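Local structure of acyl-CoA thioesterase (Alicyclobacillus acidocaldarius subsp. acidocaldarius, 3RQB) at residues Pro177-His182 with Gln225-Leu230; Ala166-Trp171 with Val193-Val198; Asp14-Ser19 with Thr44-Leu49. The protein probably hydrolyses the thioester bond of acyl-CoA molecules, though its substrate and physiological role are not established. One frame throughout, in Å; residues are numbered along the deposited sequence.

Contact 1 (Pro177-His182 with Gln225-Leu230)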
ATOM      1  N   PRO B 177      15.090  20.864  13.414  1.00 61.20           N
ATOM      2  CA  PRO B 177      15.748  20.112  12.338  1.00 57.19           C
ATOM      3  C   PRO B 177      16.316  18.810  12.852  1.00 58.65           C
ATOM      4  O   PRO B 177      16.923  18.780  13.925  1.00 60.06           O
ATOM      5  CB  PRO B 177      16.880  21.044  11.900  1.00 50.79           C
ATOM      6  CG  PRO B 177      17.107  21.959  13.081  1.00 53.40           C
ATOM      7  CD  PRO B 177      15.757  22.149  13.687  1.00 57.44           C
ATOM      8  N   ARG B 178      16.093  17.734  12.113  1.00 59.77           N
ATOM      9  CA  ARG B 178      16.668  16.457  12.506  1.00 60.03           C
ATOM     10  C   ARG B 178      17.120  15.691  11.281  1.00 62.61           C
ATOM     11  O   ARG B 178      16.424  15.676  10.265  1.00 68.19           O
ATOM     12  CB  ARG B 178      15.636  15.642  13.294  1.00 51.74           C
ATOM     13  CG  ARG B 178      15.967  14.169  13.471  1.00 46.28           C
ATOM     14  CD  ARG B 178      14.807  13.441  14.154  1.00 52.56           C
ATOM     15  NE  ARG B 178      15.149  12.094  14.621  1.00 55.71           N
ATOM     16  CZ  ARG B 178      15.119  11.007  13.851  1.00 53.64           C
ATOM     17  NH1 ARG B 178      14.777  11.110  12.568  1.00 53.36           N
ATOM     18  NH2 ARG B 178      15.437   9.821  14.357  1.00 44.53           N
ATOM     19  N   PRO B 179      18.271  15.011  11.390  1.00 58.81           N
ATOM     20  CA  PRO B 179      18.815  14.235  10.278  1.00 62.12           C
ATOM     21  C   PRO B 179      17.808  13.205   9.837  1.00 66.80           C
ATOM     22  O   PRO B 179      17.035  12.696  10.651  1.00 66.43           O
ATOM     23  CB  PRO B 179      20.034  13.561  10.894  1.00 57.61           C
ATOM     24  CG  PRO B 179      20.476  14.532  11.940  1.00 50.71           C
ATOM     25  CD  PRO B 179      19.206  15.065  12.524  1.00 53.36           C
ATOM     26  N   LEU B 180      17.808  12.910   8.546  1.00 69.82           N
ATOM     27  CA  LEU B 180      16.785  12.048   7.994  1.00 67.18           C
ATOM     28  C   LEU B 180      17.177  10.591   8.091  1.00 61.84           C
ATOM     29  O   LEU B 180      18.324  10.237   7.828  1.00 56.44           O
ATOM     30  CB  LEU B 180      16.507  12.405   6.539  1.00 65.58           C
ATOM     31  CG  LEU B 180      15.283  11.679   5.989  1.00 65.31           C
ATOM     32  CD1 LEU B 180      14.064  11.936   6.873  1.00 61.93           C
ATOM     33  CD2 LEU B 180      15.016  12.110   4.564  1.00 68.95           C
ATOM     34  N   ASP B 181      16.217   9.758   8.485  1.00 60.97           N
ATOM     35  CA  ASP B 181      16.366   8.308   8.442  1.00 58.53           C
ATOM     36  C   ASP B 181      15.036   7.690   8.027  1.00 51.35           C
ATOM     37  O   ASP B 181      14.098   8.401   7.701  1.00 52.39           O
ATOM     38  CB  ASP B 181      16.850   7.754   9.787  1.00 62.00           C
ATOM     39  CG  ASP B 181      15.756   7.706  10.838  1.00 67.23           C
ATOM     40  OD1 ASP B 181      14.742   8.419  10.696  1.00 66.65           O
ATOM     41  OD2 ASP B 181      15.919   6.951  11.820  1.00 73.58           O
ATOM     42  N   HIS B 182      14.940   6.371   8.041  1.00 45.90           N
ATOM     43  CA  HIS B 182      13.755   5.723   7.488  1.00 45.67           C
ATOM     44  C   HIS B 182      12.467   6.009   8.251  1.00 41.74           C
ATOM     45  O   HIS B 182      11.451   6.374   7.658  1.00 33.22           O
ATOM     46  CB  HIS B 182      13.991   4.222   7.332  1.00 53.88           C
ATOM     47  CG  HIS B 182      15.062   3.894   6.336  1.00 64.17           C
ATOM     48  ND1 HIS B 182      14.799   3.692   4.996  1.00 68.11           N
ATOM     49  CD2 HIS B 182      16.402   3.759   6.478  1.00 66.27           C
ATOM     50  CE1 HIS B 182      15.928   3.434   4.360  1.00 70.88           C
ATOM     51  NE2 HIS B 182      16.916   3.470   5.238  1.00 70.07           N
ATOM     52  N   GLN B 225      20.334  13.448   2.836  1.00 56.13           N
ATOM     53  CA  GLN B 225      19.520  14.650   3.027  1.00 55.91           C
ATOM     54  C   GLN B 225      19.785  15.381   4.350  1.00 61.62           C
ATOM     55  O   GLN B 225      19.636  16.603   4.439  1.00 67.73           O
ATOM     56  CB  GLN B 225      18.035  14.290   2.939  1.00 54.47           C
ATOM     57  CG  GLN B 225      17.670  13.408   1.756  1.00 50.28           C
ATOM     58  CD  GLN B 225      17.873  14.092   0.413  1.00 55.26           C
ATOM     59  OE1 GLN B 225      17.629  15.287   0.263  1.00 62.05           O
ATOM     60  NE2 GLN B 225      18.317  13.328  -0.573  1.00 55.41           N
ATOM     61  N   GLY B 226      20.157  14.638   5.384  1.00 60.89           N
ATOM     62  CA  GLY B 226      20.426  15.270   6.656  1.00 60.61           C
ATOM     63  C   GLY B 226      19.192  16.063   7.001  1.00 60.99           C
ATOM     64  O   GLY B 226      18.082  15.526   7.002  1.00 59.24           O
ATOM     65  N   THR B 227      19.379  17.352   7.256  1.00 61.13           N
ATOM     66  CA  THR B 227      18.290  18.210   7.707  1.00 57.30           C
ATOM     67  C   THR B 227      17.609  18.955   6.566  1.00 60.41           C
ATOM     68  O   THR B 227      16.717  19.768   6.793  1.00 62.35           O
ATOM     69  CB  THR B 227      18.797  19.226   8.732  1.00 56.84           C
ATOM     70  OG1 THR B 227      19.946  19.897   8.192  1.00 66.38           O
ATOM     71  CG2 THR B 227      19.184  18.521  10.025  1.00 48.75           C
ATOM     72  N   ASN B 228      18.032  18.693   5.337  1.00 60.39           N
ATOM     73  CA  ASN B 228      17.463  19.394   4.196  1.00 59.72           C
ATOM     74  C   ASN B 228      15.963  19.166   4.064  1.00 66.92           C
ATOM     75  O   ASN B 228      15.473  18.059   4.311  1.00 68.52           O
ATOM     76  CB  ASN B 228      18.166  18.959   2.925  1.00 57.26           C
ATOM     77  CG  ASN B 228      19.669  19.064   3.035  1.00 66.59           C
ATOM     78  OD1 ASN B 228      20.224  19.292   4.120  1.00 71.25           O
ATOM     79  ND2 ASN B 228      20.344  18.890   1.908  1.00 65.56           N
ATOM     80  N   GLU B 229      15.241  20.214   3.664  1.00 65.17           N
ATOM     81  CA  GLU B 229      13.792  20.133   3.490  1.00 57.44           C
ATOM     82  C   GLU B 229      13.432  19.203   2.333  1.00 56.60           C
ATOM     83  O   GLU B 229      14.260  18.934   1.465  1.00 48.38           O
ATOM     84  CB  GLU B 229      13.184  21.523   3.258  1.00 51.49           C
ATOM     85  CG  GLU B 229      13.250  22.431   4.468  1.00 56.50           C
ATOM     86  CD  GLU B 229      12.512  23.740   4.272  1.00 58.62           C
ATOM     87  OE1 GLU B 229      11.253  23.729   4.305  1.00 60.35           O
ATOM     88  OE2 GLU B 229      13.200  24.776   4.094  1.00 52.43           O
ATOM     89  N   LEU B 230      12.200  18.698   2.334  1.00 62.88           N
ATOM     90  CA  LEU B 230      11.742  17.811   1.268  1.00 61.45           C
ATOM     91  C   LEU B 230      10.438  18.290   0.654  1.00 58.23           C
ATOM     92  O   LEU B 230       9.692  19.071   1.258  1.00 55.36           O
ATOM     93  CB  LEU B 230      11.543  16.400   1.798  1.00 57.81           C
ATOM     94  CG  LEU B 230      12.687  15.932   2.682  1.00 52.76           C
ATOM     95  CD1 LEU B 230      12.340  14.595   3.305  1.00 46.35           C
ATOM     96  CD2 LEU B 230      13.962  15.860   1.865  1.00 54.59           C
TER
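Leu-180 buries more surface against the other segment than any other residue here, and its path can be traced atom by atom. Its CB touches the carbonyl oxygen of the turn, 3.5 Å from Gly-226 O. With CG anti to the backbone N (chi1 -171°), the branch is carried beside the 225-230 loop, and Leu-180 CD2 does the rest of the touching. That methyl meets Leu-230 CD1 tip to tip at 3.9 Å. On another flank it runs alongside the root of Gln-225, with CD2 4.1 Å from Gln-225 CB, while the bent Gln-225 chain leads its amide away.

Nearer the surface, Thr-227 replaces leucine as the apolar partner. Its CG2 sits against the chain at Arg-178, 3.7 Å from Arg-178 C, and also reaches Pro-177 CB at 3.9 Å. Between these two patches the backbones come close, and Pro-179 CA approaches Gly-226 O in a CA-H...O contact of 3.6 Å.

A salt bridge spans the 177-182 loop from within. Arg-178 NH1 points straight at Asp-181 OD1 (3.3 Å, 179° at the hydrogen), with the oxygen in the guanidinium plane but the donor above the carboxylate plane. The same OD1 also accepts from the backbone N of Ala-184, and Arg-178 NH2 has a second salt bridge, to Asp-13, so the guanidinium links the loop to the N-terminal part of the chain.

Two classic local motifs thus meet: an aspartate N-cap opening helix 182-188, and a type II' beta turn over Gln-225 to Asn-228, with Gly-226 at its second position, joining helix 219-224 to strand 230-240 in the C-terminal hotdog domain.

Contact 2 (Ala166-Trp171 with Val193-Val198)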
ATOM      1  N   ALA B 166      -7.652  18.080  -5.553  1.00 70.77           N
ATOM      2  CA  ALA B 166      -7.176  17.468  -4.310  1.00 67.92           C
ATOM      3  C   ALA B 166      -5.653  17.413  -4.147  1.00 63.30           C
ATOM      4  O   ALA B 166      -5.158  16.788  -3.221  1.00 63.80           O
ATOM      5  CB  ALA B 166      -7.783  16.083  -4.140  1.00 70.04           C
ATOM      6  N   THR B 167      -4.915  18.008  -5.076  1.00 62.20           N
ATOM      7  CA  THR B 167      -3.457  17.863  -5.100  1.00 58.24           C
ATOM      8  C   THR B 167      -2.712  18.891  -4.242  1.00 50.55           C
ATOM      9  O   THR B 167      -2.909  20.095  -4.383  1.00 56.22           O
ATOM     10  CB  THR B 167      -2.911  17.920  -6.553  1.00 53.15           C
ATOM     11  OG1 THR B 167      -3.338  16.758  -7.287  1.00 49.52           O
ATOM     12  CG2 THR B 167      -1.395  18.002  -6.552  1.00 48.73           C
ATOM     13  N   THR B 168      -1.842  18.399  -3.366  1.00 43.69           N
ATOM     14  CA  THR B 168      -1.047  19.258  -2.490  1.00 50.63           C
ATOM     15  C   THR B 168       0.447  19.173  -2.793  1.00 47.38           C
ATOM     16  O   THR B 168       0.977  18.086  -3.048  1.00 37.81           O
ATOM     17  CB  THR B 168      -1.244  18.881  -1.001  1.00 59.56           C
ATOM     18  OG1 THR B 168      -2.552  19.276  -0.575  1.00 66.62           O
ATOM     19  CG2 THR B 168      -0.206  19.570  -0.115  1.00 55.57           C
ATOM     20  N   TYR B 169       1.113  20.327  -2.780  1.00 51.80           N
ATOM     21  CA  TYR B 169       2.579  20.386  -2.758  1.00 47.27           C
ATOM     22  C   TYR B 169       3.024  21.071  -1.470  1.00 43.95           C
ATOM     23  O   TYR B 169       2.448  22.085  -1.078  1.00 47.35           O
ATOM     24  CB  TYR B 169       3.142  21.197  -3.927  1.00 42.80           C
ATOM     25  CG  TYR B 169       2.776  20.722  -5.321  1.00 51.90           C
ATOM     26  CD1 TYR B 169       2.282  19.442  -5.551  1.00 60.77           C
ATOM     27  CD2 TYR B 169       2.937  21.570  -6.416  1.00 52.06           C
ATOM     28  CE1 TYR B 169       1.951  19.026  -6.846  1.00 68.07           C
ATOM     29  CE2 TYR B 169       2.614  21.169  -7.702  1.00 57.04           C
ATOM     30  CZ  TYR B 169       2.119  19.900  -7.920  1.00 64.85           C
ATOM     31  OH  TYR B 169       1.800  19.515  -9.212  1.00 60.52           O
ATOM     32  N   GLN B 170       4.042  20.529  -0.810  1.00 37.77           N
ATOM     33  CA  GLN B 170       4.609  21.216   0.341  1.00 42.85           C
ATOM     34  C   GLN B 170       6.088  20.932   0.574  1.00 46.70           C
ATOM     35  O   GLN B 170       6.588  19.834   0.309  1.00 43.76           O
ATOM     36  CB  GLN B 170       3.816  20.882   1.603  1.00 48.06           C
ATOM     37  CG  GLN B 170       3.980  19.451   2.086  1.00 50.74           C
ATOM     38  CD  GLN B 170       2.844  19.024   3.010  1.00 52.10           C
ATOM     39  OE1 GLN B 170       1.718  19.522   2.898  1.00 47.16           O
ATOM     40  NE2 GLN B 170       3.137  18.094   3.927  1.00 52.51           N
ATOM     41  N   TRP B 171       6.785  21.942   1.074  1.00 47.98           N
ATOM     42  CA  TRP B 171       8.104  21.731   1.624  1.00 51.95           C
ATOM     43  C   TRP B 171       7.889  21.346   3.067  1.00 57.96           C
ATOM     44  O   TRP B 171       7.068  21.945   3.767  1.00 63.01           O
ATOM     45  CB  TRP B 171       8.941  23.003   1.549  1.00 56.12           C
ATOM     46  CG  TRP B 171       9.309  23.395   0.155  1.00 57.73           C
ATOM     47  CD1 TRP B 171       8.857  24.482  -0.543  1.00 55.62           C
ATOM     48  CD2 TRP B 171      10.207  22.701  -0.719  1.00 59.44           C
ATOM     49  NE1 TRP B 171       9.418  24.507  -1.794  1.00 57.03           N
ATOM     50  CE2 TRP B 171      10.253  23.427  -1.930  1.00 58.54           C
ATOM     51  CE3 TRP B 171      10.977  21.534  -0.596  1.00 56.49           C
ATOM     52  CZ2 TRP B 171      11.040  23.025  -3.016  1.00 50.42           C
ATOM     53  CZ3 TRP B 171      11.760  21.134  -1.674  1.00 50.11           C
ATOM     54  CH2 TRP B 171      11.783  21.880  -2.868  1.00 46.97           C
ATOM     55  N   VAL B 193      -2.121  17.347   4.968  1.00 45.40           N
ATOM     56  CA  VAL B 193      -3.496  17.671   5.270  1.00 41.44           C
ATOM     57  C   VAL B 193      -4.383  16.655   4.567  1.00 44.47           C
ATOM     58  O   VAL B 193      -4.090  16.257   3.443  1.00 41.95           O
ATOM     59  CB  VAL B 193      -3.815  19.071   4.769  1.00 43.59           C
ATOM     60  CG1 VAL B 193      -5.295  19.212   4.455  1.00 40.56           C
ATOM     61  CG2 VAL B 193      -3.364  20.092   5.798  1.00 49.67           C
ATOM     62  N   PRO B 194      -5.468  16.221   5.234  1.00 44.34           N
ATOM     63  CA  PRO B 194      -6.348  15.169   4.712  1.00 43.60           C
ATOM     64  C   PRO B 194      -6.953  15.593   3.392  1.00 41.29           C
ATOM     65  O   PRO B 194      -7.540  16.680   3.326  1.00 39.92           O
ATOM     66  CB  PRO B 194      -7.462  15.096   5.767  1.00 37.76           C
ATOM     67  CG  PRO B 194      -6.865  15.661   6.987  1.00 33.68           C
ATOM     68  CD  PRO B 194      -5.969  16.757   6.507  1.00 34.80           C
ATOM     69  N   ARG B 195      -6.859  14.741   2.374  1.00 36.78           N
ATOM     70  CA  ARG B 195      -7.247  15.149   1.027  1.00 37.88           C
ATOM     71  C   ARG B 195      -8.622  15.848   1.036  1.00 45.47           C
ATOM     72  O   ARG B 195      -8.797  16.928   0.457  1.00 47.79           O
ATOM     73  CB  ARG B 195      -7.242  13.948   0.072  1.00 32.08           C
ATOM     74  CG  ARG B 195      -5.864  13.320  -0.192  1.00 33.82           C
ATOM     75  CD  ARG B 195      -4.876  14.312  -0.789  1.00 35.60           C
ATOM     76  NE  ARG B 195      -4.154  15.045   0.252  1.00 41.06           N
ATOM     77  CZ  ARG B 195      -3.696  16.290   0.134  1.00 41.26           C
ATOM     78  NH1 ARG B 195      -3.882  16.972  -0.980  1.00 46.20           N
ATOM     79  NH2 ARG B 195      -3.053  16.858   1.140  1.00 43.70           N
ATOM     80  N   VAL B 196      -9.580  15.245   1.736  1.00 43.47           N
ATOM     81  CA  VAL B 196     -10.952  15.736   1.758  1.00 36.98           C
ATOM     82  C   VAL B 196     -11.082  17.198   2.241  1.00 37.21           C
ATOM     83  O   VAL B 196     -11.834  17.980   1.658  1.00 40.02           O
ATOM     84  CB  VAL B 196     -11.868  14.782   2.561  1.00 37.28           C
ATOM     85  CG1 VAL B 196     -11.584  14.901   4.042  1.00 44.19           C
ATOM     86  CG2 VAL B 196     -13.336  15.064   2.277  1.00 31.54           C
ATOM     87  N   TYR B 197     -10.356  17.572   3.290  1.00 38.65           N
ATOM     88  CA  TYR B 197     -10.322  18.975   3.699  1.00 41.58           C
ATOM     89  C   TYR B 197      -9.961  19.846   2.496  1.00 47.58           C
ATOM     90  O   TYR B 197     -10.618  20.850   2.218  1.00 52.65           O
ATOM     91  CB  TYR B 197      -9.283  19.227   4.799  1.00 42.28           C
ATOM     92  CG  TYR B 197      -9.533  18.543   6.130  1.00 51.13           C
ATOM     93  CD1 TYR B 197     -10.635  17.724   6.326  1.00 58.11           C
ATOM     94  CD2 TYR B 197      -8.661  18.730   7.200  1.00 50.93           C
ATOM     95  CE1 TYR B 197     -10.857  17.098   7.555  1.00 60.67           C
ATOM     96  CE2 TYR B 197      -8.874  18.113   8.427  1.00 52.41           C
ATOM     97  CZ  TYR B 197      -9.974  17.298   8.600  1.00 59.13           C
ATOM     98  OH  TYR B 197     -10.190  16.678   9.816  1.00 61.98           O
ATOM     99  N   VAL B 198      -8.904  19.457   1.791  1.00 43.56           N
ATOM    100  CA  VAL B 198      -8.428  20.227   0.654  1.00 43.73           C
ATOM    101  C   VAL B 198      -9.544  20.423  -0.363  1.00 41.15           C
ATOM    102  O   VAL B 198      -9.668  21.491  -0.984  1.00 37.82           O
ATOM    103  CB  VAL B 198      -7.256  19.530  -0.055  1.00 44.01           C
ATOM    104  CG1 VAL B 198      -6.546  20.520  -0.953  1.00 50.20           C
ATOM    105  CG2 VAL B 198      -6.283  18.919   0.955  1.00 33.13           C
TER
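Thr-168 OG1 is gripped by three hydrogen bonds, two of them from the guanidinium of Arg-195 and the third to the carbonyl oxygen of Gly-157. The setting is the C-terminal hotdog domain, where the start of strand 168-174 lies beside helix 195-200, in the connection between strands 168-174 and 206-215. Arg-195 comes end-on, with NH1 2.7 Å and NH2 3.0 Å from Thr-168 OG1, and the hydroxyl oxygen lies almost in the guanidinium plane. A chi1 of -72° sets that oxygen anti to the threonine's own carbonyl carbon, on the side the arginine approaches.

NH1 is shared. It also donates to Ala-166 O at 2.6 Å, in the guanidinium plane yet above the plane of the carbonyl. NH2 makes a weak bond to Val-193 O, just ahead of the helix, and NE is taken by Gln-246 OE1, so every guanidinium nitrogen has a partner and the group's rotation is fixed. Bends at chi2 and chi3 (-59° and 88°) fold the long chain back from the first turn of the helix to get there. An alanine in place of Arg-195 would lose both bonds to the threonine hydroxyl and the one to Ala-166 O, and would probably loosen the join between helix and strand in this buried spot.

The second subunit is close by, with its Trp-119 packed on Val-196. One helical turn after the arginine's own position, Val-198 CG2 covers one face of the guanidinium, 3.5 Å above its plane and offset toward the rim.

Contact 3 (Asp14-Ser19 with Thr44-Leu49)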
ATOM      1  N   ASP B  14      12.248  10.728  21.010  1.00 55.88           N
ATOM      2  CA  ASP B  14      11.624  10.584  22.307  1.00 62.46           C
ATOM      3  C   ASP B  14      10.336   9.771  22.183  1.00 57.18           C
ATOM      4  O   ASP B  14      10.089   8.864  22.965  1.00 58.67           O
ATOM      5  CB  ASP B  14      11.350  11.962  22.905  1.00 78.13           C
ATOM      6  CG  ASP B  14      11.418  11.966  24.415  1.00 93.83           C
ATOM      7  OD1 ASP B  14      10.350  12.099  25.053  1.00100.08           O
ATOM      8  OD2 ASP B  14      12.537  11.828  24.960  1.00 97.45           O
ATOM      9  N   ALA B  15       9.524  10.083  21.183  1.00 56.72           N
ATOM     10  CA  ALA B  15       8.268   9.365  20.966  1.00 60.39           C
ATOM     11  C   ALA B  15       8.497   7.923  20.545  1.00 63.13           C
ATOM     12  O   ALA B  15       7.766   7.017  20.951  1.00 67.10           O
ATOM     13  CB  ALA B  15       7.440  10.070  19.918  1.00 62.65           C
ATOM     14  N   THR B  16       9.514   7.723  19.714  1.00 58.55           N
ATOM     15  CA  THR B  16       9.805   6.407  19.157  1.00 52.06           C
ATOM     16  C   THR B  16      10.822   5.648  19.995  1.00 59.63           C
ATOM     17  O   THR B  16      11.278   4.571  19.603  1.00 64.86           O
ATOM     18  CB  THR B  16      10.312   6.493  17.716  1.00 41.92           C
ATOM     19  OG1 THR B  16      11.618   7.087  17.707  1.00 39.99           O
ATOM     20  CG2 THR B  16       9.342   7.313  16.852  1.00 41.66           C
ATOM     21  N   ALA B  17      11.215   6.226  21.125  1.00 60.76           N
ATOM     22  CA  ALA B  17      12.093   5.519  22.047  1.00 58.48           C
ATOM     23  C   ALA B  17      11.408   4.225  22.480  1.00 51.08           C
ATOM     24  O   ALA B  17      10.246   4.240  22.907  1.00 55.89           O
ATOM     25  CB  ALA B  17      12.427   6.391  23.257  1.00 58.18           C
ATOM     26  N   LEU B  18      12.126   3.112  22.352  1.00 36.47           N
ATOM     27  CA  LEU B  18      11.619   1.806  22.756  1.00 38.87           C
ATOM     28  C   LEU B  18      12.605   1.122  23.688  1.00 58.35           C
ATOM     29  O   LEU B  18      13.754   1.556  23.844  1.00 66.32           O
ATOM     30  CB  LEU B  18      11.379   0.900  21.546  1.00 37.10           C
ATOM     31  CG  LEU B  18      10.406   1.390  20.472  1.00 40.67           C
ATOM     32  CD1 LEU B  18      10.207   0.354  19.368  1.00 35.47           C
ATOM     33  CD2 LEU B  18       9.072   1.772  21.107  1.00 43.68           C
ATOM     34  N   SER B  19      12.141   0.064  24.337  1.00 61.73           N
ATOM     35  CA  SER B  19      13.040  -0.800  25.074  1.00 63.93           C
ATOM     36  C   SER B  19      12.678  -2.236  24.747  1.00 57.28           C
ATOM     37  O   SER B  19      11.526  -2.549  24.450  1.00 54.41           O
ATOM     38  CB  SER B  19      12.929  -0.554  26.577  1.00 70.96           C
ATOM     39  OG  SER B  19      11.850  -1.289  27.124  1.00 76.85           O
ATOM     40  N   THR B  44       3.030   6.812  14.912  1.00 39.30           N
ATOM     41  CA  THR B  44       2.678   5.452  15.263  1.00 41.69           C
ATOM     42  C   THR B  44       3.342   4.493  14.292  1.00 46.23           C
ATOM     43  O   THR B  44       3.772   3.407  14.667  1.00 54.40           O
ATOM     44  CB  THR B  44       1.170   5.240  15.182  1.00 46.46           C
ATOM     45  OG1 THR B  44       0.505   6.187  16.026  1.00 54.01           O
ATOM     46  CG2 THR B  44       0.818   3.822  15.610  1.00 45.66           C
ATOM     47  N   ALA B  45       3.419   4.904  13.035  1.00 46.87           N
ATOM     48  CA  ALA B  45       3.997   4.069  11.990  1.00 47.34           C
ATOM     49  C   ALA B  45       5.516   4.035  12.094  1.00 41.08           C
ATOM     50  O   ALA B  45       6.122   2.976  11.931  1.00 35.37           O
ATOM     51  CB  ALA B  45       3.551   4.549  10.601  1.00 45.78           C
ATOM     52  N   ALA B  46       6.123   5.195  12.356  1.00 43.47           N
ATOM     53  CA  ALA B  46       7.561   5.285  12.605  1.00 41.14           C
ATOM     54  C   ALA B  46       7.900   4.362  13.767  1.00 43.40           C
ATOM     55  O   ALA B  46       8.780   3.508  13.674  1.00 39.44           O
ATOM     56  CB  ALA B  46       7.955   6.711  12.926  1.00 36.23           C
ATOM     57  N   THR B  47       7.165   4.520  14.859  1.00 47.98           N
ATOM     58  CA  THR B  47       7.259   3.585  15.972  1.00 51.49           C
ATOM     59  C   THR B  47       7.155   2.105  15.557  1.00 45.54           C
ATOM     60  O   THR B  47       7.970   1.297  15.974  1.00 48.77           O
ATOM     61  CB  THR B  47       6.197   3.890  17.027  1.00 55.76           C
ATOM     62  OG1 THR B  47       6.496   5.150  17.634  1.00 56.73           O
ATOM     63  CG2 THR B  47       6.195   2.811  18.083  1.00 57.19           C
HETATM   64  N   MSE B  48       6.162   1.748  14.747  1.00 44.51           N
HETATM   65  CA  MSE B  48       6.024   0.368  14.278  1.00 49.25           C
HETATM   66  C   MSE B  48       7.283  -0.119  13.570  1.00 51.23           C
HETATM   67  O   MSE B  48       7.610  -1.304  13.630  1.00 50.80           O
HETATM   68  CB  MSE B  48       4.821   0.213  13.338  1.00 56.60           C
HETATM   69  CG  MSE B  48       3.471   0.266  14.039  1.00 62.61           C
HETATM   70 SE   MSE B  48       3.334  -1.027  15.498  0.75 62.00          SE
HETATM   71  CE  MSE B  48       2.084  -2.275  14.671  1.00 59.57           C
ATOM     72  N   LEU B  49       7.980   0.795  12.894  1.00 49.33           N
ATOM     73  CA  LEU B  49       9.166   0.454  12.097  1.00 46.19           C
ATOM     74  C   LEU B  49      10.454   0.254  12.919  1.00 45.49           C
ATOM     75  O   LEU B  49      11.246  -0.673  12.657  1.00 38.30           O
ATOM     76  CB  LEU B  49       9.390   1.520  11.024  1.00 47.31           C
ATOM     77  CG  LEU B  49      10.574   1.323  10.075  1.00 45.05           C
ATOM     78  CD1 LEU B  49      10.399   0.067   9.229  1.00 39.43           C
ATOM     79  CD2 LEU B  49      10.737   2.549   9.187  1.00 43.46           C
TER
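Van der Waals contacts alone join these two segments. Thr-16 and Thr-47 slide past each other in opposite directions, their CA atoms 5.0 Å apart. The methyl of Thr-16 does the touching: CG2 lies 3.7 Å from Thr-47 OG1 and 4.2 Å from Ala-46 CB, over the near side of the helix. Leu-18 adds a second, looser contact to the same threonine of the helix. Its CD1 is 4.2 Å from Thr-47 O, and its CD2 meets the Thr-47 methyl, CG2, at 4.3 Å.

The helix so covered, 41-53, is the central helix of the N-terminal hotdog domain, the "sausage" against which the antiparallel strands curl; its other sides carry Ala-45 onto Val-67 of strand 61-69 and selenomethionine Met-48 onto strands 91-100 and 103-113.

Hydrogen bonding, by contrast, stays inside each segment's own neighbourhood. Thr-16 holds its hydroxyl between the backbone N and the carbonyl carbon (chi1 69°) and bonds through OG1 to Phe-12 O, four residues back. Thr-47 OG1, anti to its own carbonyl carbon (chi1 -67°), bonds in the same way to Ile-43 O.

Overall arrangement
Along the chain contact 3 comes first and closes before the others open, whereas contacts 1 and 2 interlace, their four segments alternating within the C-terminal hotdog domain. Those two are centred about 22 Å apart yet touch where Trp-171 of strand 168-174 packs on Leu-230, the first residue of the adjacent strand 230-240, and on Glu-229 just before it. Contact 1 is centred about 17 Å from contact 3 and meets it through His-182 and Leu-49, so the start of helix 182-188 adjoins helix 41-53. Contacts 2 and 3 lie on opposite sides of the chain's centre, about 26 Å between centres, without touching; contact 1 touches both, consistent with a place near the seam of the two hotdog domains.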